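Local coordinates for protein chintase (Rhizomucor miehei, PDB 5YUQ) that hydrolyses chitin, acting as a family 18 glycoside hydrolase whose active site forms a tunnel, at residues A[78-81]-A[82-86]; A[286-289]-A[290-294]. All blocks are in the same frame, centred on the assembly; numbering follows the deposited sequence.

Contact 1: A[78-81]-A[82-86]; sequences KSSS and SFDNF
With chi1 at 62°, Ser82 holds its OG between its own backbone N and carbonyl carbon, turned back over the start of the helix and lying 3.2 Å from Ser79 CB. This hydroxyl is hydrogen-bonded to the Leu76 carbonyl of the preceding helix 73-78, consistent with its backward turn. Ser79 OG, although 3.5 Å from Ser82 OG, has too poor an angle for a bond between the two hydroxyls.

Phe83 sends its ring off in a different direction. Its chi1 of 178° sets CG opposite the backbone N, and the ring leads away from the serines to pack on Lys130, Leu131 and Ala134 of helix 124-139 and on Leu77. Its CB stays behind, 3.1 Å from Ser79 O.

Three successive backbone bonds define the turn: Phe83 N to Ser79 O (2.9 Å), Asp84 N to Ser80 O (3.0 Å) and Asn85 N to Ser81 O (3.1 Å). The middle one is the straightest, at 162° about the hydrogen. The Asp84 carboxylate lies beside its acceptor, with CG 3.3 Å from Ser80 O. A water donates to Asp84 OD1 at 2.8 Å and also bonds to Ser80 OG, a bridge that is tentative because Ser80 has two conformers.

The i to i+4 ladder starting from Ser79 at the N-cap marks the first turn of helix 80-97, a polar outer face with a phenylalanine anchored inward. In the (beta/alpha)8 barrel of this family, that helix belongs to the crossover between parallel strands 59-65 and 101-105.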
loop_
_atom_site.group_PDB
_atom_site.type_symbol
_atom_site.label_atom_id
_atom_site.label_comp_id
_atom_site.label_asym_id
_atom_site.label_seq_id
_atom_site.Cartn_x
_atom_site.Cartn_y
_atom_site.Cartn_z
ATOM N N LYS A 78 -7.164 -19.264 -12.644
ATOM C CA LYS A 78 -8.364 -19.666 -13.396
ATOM C C LYS A 78 -8.197 -21.019 -14.081
ATOM O O LYS A 78 -9.159 -21.576 -14.606
ATOM C CB LYS A 78 -8.765 -18.589 -14.414
ATOM C CG LYS A 78 -7.951 -18.581 -15.708
ATOM C CD LYS A 78 -8.431 -17.471 -16.633
ATOM C CE LYS A 78 -7.699 -17.498 -17.963
ATOM N NZ LYS A 78 -8.185 -16.412 -18.862
ATOM N N SER A 79 -6.976 -21.544 -14.071
ATOM C CA SER A 79 -6.710 -22.885 -14.581
ATOM C C SER A 79 -6.337 -23.777 -13.412
ATOM O O SER A 79 -5.501 -23.404 -12.596
ATOM C CB SER A 79 -5.572 -22.843 -15.597
ATOM O OG SER A 79 -5.012 -24.129 -15.774
ATOM N N SER A 80 -6.957 -24.952 -13.339
ATOM C CA SER A 80 -6.746 -25.867 -12.222
ATOM C C SER A 80 -5.285 -26.288 -12.072
ATOM O O SER A 80 -4.750 -26.321 -10.964
ATOM C CB SER A 80 -7.632 -27.104 -12.385
ATOM O OG SER A 80 -7.638 -27.883 -11.207
ATOM N N SER A 81 -4.642 -26.601 -13.190
ATOM C CA SER A 81 -3.269 -27.096 -13.156
ATOM C C SER A 81 -2.273 -26.005 -12.775
ATOM O O SER A 81 -1.357 -26.255 -11.998
ATOM C CB SER A 81 -2.874 -27.743 -14.483
ATOM O OG SER A 81 -2.862 -26.792 -15.530
ATOM N N SER A 82 -2.450 -24.804 -13.314
ATOM C CA SER A 82 -1.575 -23.700 -12.938
ATOM C C SER A 82 -1.845 -23.252 -11.499
ATOM O O SER A 82 -0.930 -22.838 -10.796
ATOM C CB SER A 82 -1.674 -22.531 -13.919
ATOM O OG SER A 82 -2.975 -21.989 -13.941
ATOM N N PHE A 83 -3.095 -23.363 -11.059
ATOM C CA PHE A 83 -3.458 -23.040 -9.682
ATOM C C PHE A 83 -2.696 -23.948 -8.725
ATOM O O PHE A 83 -2.064 -23.476 -7.774
ATOM C CB PHE A 83 -4.977 -23.215 -9.500
ATOM C CG PHE A 83 -5.477 -22.945 -8.100
ATOM C CD1 PHE A 83 -5.342 -23.901 -7.099
ATOM C CD2 PHE A 83 -6.124 -21.755 -7.799
ATOM C CE1 PHE A 83 -5.801 -23.659 -5.809
ATOM C CE2 PHE A 83 -6.595 -21.511 -6.511
ATOM C CZ PHE A 83 -6.432 -22.462 -5.521
ATOM N N ASP A 84 -2.770 -25.254 -8.970
ATOM C CA ASP A 84 -2.122 -26.225 -8.095
ATOM C C ASP A 84 -0.613 -26.026 -8.083
ATOM O O ASP A 84 0.022 -26.134 -7.041
ATOM C CB ASP A 84 -2.460 -27.660 -8.521
ATOM C CG ASP A 84 -3.894 -28.038 -8.231
ATOM O OD1 ASP A 84 -4.566 -27.327 -7.453
ATOM O OD2 ASP A 84 -4.350 -29.063 -8.774
ATOM N N ASN A 85 -0.045 -25.731 -9.245
ATOM C CA ASN A 85 1.395 -25.538 -9.338
ATOM C C ASN A 85 1.836 -24.274 -8.598
ATOM O O ASN A 85 2.848 -24.273 -7.898
ATOM C CB ASN A 85 1.837 -25.497 -10.802
ATOM C CG ASN A 85 3.338 -25.340 -10.947
ATOM O OD1 ASN A 85 4.102 -26.243 -10.598
ATOM N ND2 ASN A 85 3.768 -24.190 -11.448
ATOM N N PHE A 86 1.055 -23.210 -8.739
ATOM C CA PHE A 86 1.327 -21.956 -8.047
ATOM C C PHE A 86 1.246 -22.155 -6.525
ATOM O O PHE A 86 2.129 -21.714 -5.786
ATOM C CB PHE A 86 0.349 -20.889 -8.546
ATOM C CG PHE A 86 0.606 -19.514 -8.012
ATOM C CD1 PHE A 86 1.893 -18.978 -7.979
ATOM C CD2 PHE A 86 -0.450 -18.740 -7.564
ATOM C CE1 PHE A 86 2.114 -17.688 -7.495
ATOM C CE2 PHE A 86 -0.244 -17.462 -7.081
ATOM C CZ PHE A 86 1.042 -16.931 -7.040
HETATM O O HOH W 1 -7.154 -26.841 -8.388
#

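Contact 2: A[286-289]-A[290-294]; sequences IWRT and IAQEG
One face of the Trp287 indole carries Ala291 CB, which sits 3.8 Å above the ring plane and toward its rim. The methyl group is 4.3 Å from the centroid of the five-membered ring and 28° off the normal, an off-centre CH-pi contact. Ile290 reaches the six-membered ring obliquely, CG2 lying 4.0 Å from Trp287 CZ3, and the two side chains cross at about a right angle. The indole is pinned at its polar end, where NE1 bonds to Asp356.

One turn apart, Thr289 and Glu293 run side by side, pointing the same way, and the Thr289 CG2 methyl meets Glu293 OE2 at 3.4 Å. Their polar ends have separate partners: Thr289 OG1 bonds to Asp264 and takes a hydrogen bond from a water at 2.6 Å, while Glu293 OE1 bonds to Tyr285. Backbone bonds run from Ile290 N to Ile286 O through Glu293 N to Thr289 O, and Gly294, at phi 68°, finishes the turn in a Schellman motif.

Helix 287-292 follows directly on strand 284-286, which pairs antiparallel with strand 228-240; Trp287 also packs on helix 360-363, and Ile290 on Phe326.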
loop_
_atom_site.group_PDB
_atom_site.type_symbol
_atom_site.label_atom_id
_atom_site.label_comp_id
_atom_site.label_asym_id
_atom_site.label_seq_id
_atom_site.Cartn_x
_atom_site.Cartn_y
_atom_site.Cartn_z
ATOM N N ILE A 286 9.739 11.019 -0.853
ATOM C CA ILE A 286 9.810 10.247 0.394
ATOM C C ILE A 286 10.083 11.128 1.604
ATOM O O ILE A 286 10.612 12.232 1.482
ATOM C CB ILE A 286 10.829 9.090 0.339
ATOM C CG1 ILE A 286 12.257 9.626 0.214
ATOM C CG2 ILE A 286 10.495 8.138 -0.801
ATOM C CD1 ILE A 286 13.305 8.582 0.556
ATOM N N TRP A 287 9.712 10.642 2.779
ATOM C CA TRP A 287 9.842 11.440 3.986
ATOM C C TRP A 287 11.264 11.941 4.201
ATOM O O TRP A 287 11.456 13.084 4.625
ATOM C CB TRP A 287 9.382 10.669 5.218
ATOM C CG TRP A 287 9.652 11.449 6.462
ATOM C CD1 TRP A 287 10.666 11.250 7.355
ATOM C CD2 TRP A 287 8.912 12.579 6.939
ATOM N NE1 TRP A 287 10.600 12.190 8.359
ATOM C CE2 TRP A 287 9.529 13.015 8.128
ATOM C CE3 TRP A 287 7.782 13.263 6.478
ATOM C CZ2 TRP A 287 9.049 14.097 8.866
ATOM C CZ3 TRP A 287 7.308 14.338 7.207
ATOM C CH2 TRP A 287 7.943 14.746 8.387
ATOM N N ARG A 288 12.258 11.112 3.914
ATOM C CA ARG A 288 13.658 11.519 4.138
ATOM C C ARG A 288 13.912 12.862 3.426
ATOM O O ARG A 288 14.575 13.690 3.986
ATOM C CB ARG A 288 14.684 10.524 3.675
ATOM C CG ARG A 288 14.687 9.227 4.449
ATOM C CD ARG A 288 15.625 8.153 3.939
ATOM N NE ARG A 288 17.027 8.484 4.201
ATOM C CZ ARG A 288 17.622 8.303 5.363
ATOM N NH1 ARG A 288 17.008 7.761 6.407
ATOM N NH2 ARG A 288 18.872 8.638 5.479
ATOM N N THR A 289 13.409 12.995 2.197
ATOM C CA THR A 289 13.585 14.219 1.421
ATOM C C THR A 289 12.816 15.383 2.031
ATOM O O THR A 289 13.335 16.495 2.136
ATOM C CB THR A 289 13.116 14.027 -0.021
ATOM O OG1 THR A 289 13.729 12.851 -0.570
ATOM C CG2 THR A 289 13.488 15.240 -0.865
ATOM N N ILE A 290 11.571 15.127 2.420
ATOM C CA ILE A 290 10.744 16.143 3.062
ATOM C C ILE A 290 11.446 16.695 4.306
ATOM O O ILE A 290 11.492 17.911 4.523
ATOM C CB ILE A 290 9.364 15.561 3.429
ATOM C CG1 ILE A 290 8.669 15.045 2.159
ATOM C CG2 ILE A 290 8.495 16.601 4.113
ATOM C CD1 ILE A 290 7.315 14.368 2.408
ATOM N N ALA A 291 12.027 15.799 5.096
ATOM C CA ALA A 291 12.723 16.190 6.318
ATOM C C ALA A 291 14.006 16.943 5.993
ATOM O O ALA A 291 14.259 18.021 6.543
ATOM C CB ALA A 291 13.021 14.966 7.162
ATOM N N GLN A 292 14.807 16.386 5.086
ATOM C CA GLN A 292 16.101 16.987 4.746
ATOM C C GLN A 292 15.954 18.376 4.134
ATOM O O GLN A 292 16.808 19.243 4.349
ATOM C CB GLN A 292 16.883 16.077 3.790
ATOM C CG GLN A 292 17.459 14.813 4.426
ATOM C CD GLN A 292 17.821 13.746 3.398
ATOM O OE1 GLN A 292 17.566 13.902 2.199
ATOM N NE2 GLN A 292 18.414 12.651 3.868
ATOM N N GLU A 293 14.876 18.594 3.382
ATOM C CA GLU A 293 14.666 19.870 2.705
ATOM C C GLU A 293 14.001 20.905 3.598
ATOM O O GLU A 293 13.872 22.070 3.220
ATOM C CB GLU A 293 13.843 19.676 1.428
ATOM C CG GLU A 293 14.587 18.931 0.342
ATOM C CD GLU A 293 13.776 18.793 -0.923
ATOM O OE1 GLU A 293 12.560 19.084 -0.889
ATOM O OE2 GLU A 293 14.357 18.395 -1.956
ATOM N N GLY A 294 13.589 20.489 4.789
ATOM C CA GLY A 294 13.021 21.418 5.745
ATOM C C GLY A 294 11.686 21.959 5.292
ATOM O O GLY A 294 11.306 23.069 5.652
HETATM O O HOH W 2 16.073 11.823 -0.028
#

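Overall arrangement
Both contacts are local turns of continuous chain, so neither closes a long loop, and they neither nest nor cross. Contact 1 comes first, at the start of helix 80-97, between barrel strands 59-65 and 101-105. The chain then adds strands 144-149, 175-178 and 228-240 before reaching contact 2, which lies between strands 228-240 and 346-350 in a region consistent with the alpha+beta insertion found in many family 18 chitinases. The centres of contact 1 and contact 2 are about 45 Å apart and their nearest atoms about 28 Å, on opposite sides of the chain's centre. Contact 1 ties helix 80-97 to helices 73-78 and 124-139; contact 2 sets helix 287-292, the continuation of strand 284-286, against helix 360-363.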